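Local coordinates for protein STM4351 (Salmonella enterica, PDB 2Y7I) that binds arginine with high specificity in the periplasm and probably delivers it for uptake, as a solute-binding protein of family 3, at residues Ile33-Ala38 / Ala208-Val213. Residues are numbered along the deposited sequence; the frame is centred on the assembly and turned at random.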
loop_
_atom_site.group_PDB
_atom_site.type_symbol
_atom_site.label_atom_id
_atom_site.label_comp_id
_atom_site.label_asym_id
_atom_site.label_seq_id
_atom_site.Cartn_x
_atom_site.Cartn_y
_atom_site.Cartn_z
ATOM N N ILE A 33 -6.558 -1.841 13.373
ATOM C CA ILE A 33 -8.010 -1.657 13.391
ATOM C C ILE A 33 -8.459 -0.917 12.130
ATOM O O ILE A 33 -9.472 -1.264 11.530
ATOM C CB ILE A 33 -8.498 -0.902 14.654
ATOM C CG1 ILE A 33 -7.932 -1.529 15.947
ATOM C CG2 ILE A 33 -10.036 -0.814 14.680
ATOM C CD1 ILE A 33 -8.104 -3.054 16.084
ATOM N N ASP A 34 -7.702 0.104 11.740
ATOM C CA ASP A 34 -7.993 0.859 10.508
ATOM C C ASP A 34 -7.877 -0.024 9.275
ATOM O O ASP A 34 -8.735 0.027 8.383
ATOM C CB ASP A 34 -7.094 2.095 10.390
ATOM C CG ASP A 34 -7.536 3.217 11.316
ATOM O OD1 ASP A 34 -8.506 3.014 12.074
ATOM O OD2 ASP A 34 -6.919 4.294 11.299
ATOM N N VAL A 35 -6.811 -0.826 9.235
ATOM C CA VAL A 35 -6.623 -1.821 8.186
ATOM C C VAL A 35 -7.796 -2.815 8.141
ATOM O O VAL A 35 -8.395 -3.012 7.082
ATOM C CB VAL A 35 -5.260 -2.568 8.311
ATOM C CG1 VAL A 35 -5.179 -3.732 7.323
ATOM C CG2 VAL A 35 -4.087 -1.613 8.058
ATOM N N ALA A 36 -8.125 -3.431 9.279
ATOM C CA ALA A 36 -9.215 -4.423 9.307
ATOM C C ALA A 36 -10.567 -3.826 8.877
ATOM O O ALA A 36 -11.330 -4.458 8.135
ATOM C CB ALA A 36 -9.316 -5.079 10.690
ATOM N N ASN A 37 -10.855 -2.612 9.341
ATOM C CA ASN A 37 -12.094 -1.928 8.956
ATOM C C ASN A 37 -12.151 -1.671 7.449
ATOM O O ASN A 37 -13.187 -1.869 6.819
ATOM C CB ASN A 37 -12.280 -0.624 9.740
ATOM C CG ASN A 37 -12.914 -0.846 11.119
ATOM O OD1 ASN A 37 -13.884 -1.584 11.255
ATOM N ND2 ASN A 37 -12.379 -0.186 12.133
ATOM N N ALA A 38 -11.021 -1.254 6.878
ATOM C CA ALA A 38 -10.937 -0.996 5.441
ATOM C C ALA A 38 -11.144 -2.288 4.643
ATOM O O ALA A 38 -11.852 -2.300 3.632
ATOM C CB ALA A 38 -9.591 -0.328 5.088
ATOM N N ALA A 208 -8.030 -10.250 -1.808
ATOM C CA ALA A 208 -8.573 -9.391 -2.849
ATOM C C ALA A 208 -8.864 -7.995 -2.280
ATOM O O ALA A 208 -8.636 -6.995 -2.952
ATOM C CB ALA A 208 -9.823 -9.997 -3.460
ATOM N N ALA A 209 -9.348 -7.944 -1.040
ATOM C CA ALA A 209 -9.626 -6.675 -0.365
ATOM C C ALA A 209 -8.338 -5.916 -0.021
ATOM O O ALA A 209 -8.250 -4.701 -0.240
ATOM C CB ALA A 209 -10.468 -6.911 0.886
ATOM N N LEU A 210 -7.342 -6.633 0.500
ATOM C CA LEU A 210 -6.025 -6.035 0.795
ATOM C C LEU A 210 -5.336 -5.455 -0.453
ATOM O O LEU A 210 -4.713 -4.388 -0.382
ATOM C CB LEU A 210 -5.098 -7.043 1.497
ATOM C CG LEU A 210 -5.256 -7.231 3.009
ATOM C CD1 LEU A 210 -4.424 -8.389 3.495
ATOM C CD2 LEU A 210 -4.884 -5.947 3.771
ATOM N N ASP A 211 -5.459 -6.145 -1.590
ATOM C CA ASP A 211 -4.932 -5.638 -2.865
ATOM C C ASP A 211 -5.460 -4.236 -3.140
ATOM O O ASP A 211 -4.710 -3.342 -3.540
ATOM C CB ASP A 211 -5.335 -6.540 -4.038
ATOM C CG ASP A 211 -4.551 -7.824 -4.085
ATOM O OD1 ASP A 211 -3.624 -7.984 -3.275
ATOM O OD2 ASP A 211 -4.857 -8.669 -4.941
ATOM N N LYS A 212 -6.762 -4.063 -2.934
ATOM C CA LYS A 212 -7.398 -2.769 -3.095
ATOM C C LYS A 212 -7.009 -1.770 -2.007
ATOM O O LYS A 212 -6.651 -0.639 -2.325
ATOM C CB LYS A 212 -8.921 -2.918 -3.194
ATOM C CG LYS A 212 -9.367 -3.573 -4.490
ATOM C CD LYS A 212 -10.866 -3.847 -4.485
ATOM C CE LYS A 212 -11.301 -4.464 -5.797
ATOM N NZ LYS A 212 -12.589 -5.208 -5.655
ATOM N N VAL A 213 -7.079 -2.178 -0.736
ATOM C CA VAL A 213 -6.741 -1.275 0.377
ATOM C C VAL A 213 -5.303 -0.773 0.261
ATOM O O VAL A 213 -5.047 0.422 0.421
ATOM C CB VAL A 213 -6.986 -1.923 1.774
ATOM C CG1 VAL A 213 -6.416 -1.065 2.896
ATOM C CG2 VAL A 213 -8.491 -2.160 1.994
#
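The flat group here is the backbone carbonyl of Ala-38, with methyl CG2 of Val-213 over one face, 3.7 Å from Ala-38 O and 3.8 Å from Ala-38 C. Ala-38 CB rises from that same face and meets both branches of the valine, 3.8 Å from Val-213 CG2 and 3.9 Å from Val-213 CG1. The valine thus sets its fork against the alanine, with CG1 anti to the backbone N (chi1 171°) and CG2 on the carbonyl. Because Ala-38 has only a methyl side chain, the backbones come close, CA of Ala-38 to CA of Val-213 being 6.6 Å. One turn back along each helix, Val-35 and Leu-210 cross at about a right angle, and the contact is looser: Val-35 CG1 lies 4.2 Å from Leu-210 CD2. No hydrogen bond joins the segments; this is a small, largely buried apolar helix-to-helix contact in a periplasmic binding protein, remote from the arginine, which lies about 13 Å from the side chain of Val-35. Ala-209 and Leu-210 extend the packing onto Val-39 of helix 31-42, and Leu-210 also touches Tyr-89 in a loop. Met-222 of helix 217-227 packs on Val-35 and Ala-38, while Ile-33 and Ala-36 rest on Phe-49 of strand 46-51, placing helix 31-42 among that strand and the two C-terminal helices, 200-214 and 217-227.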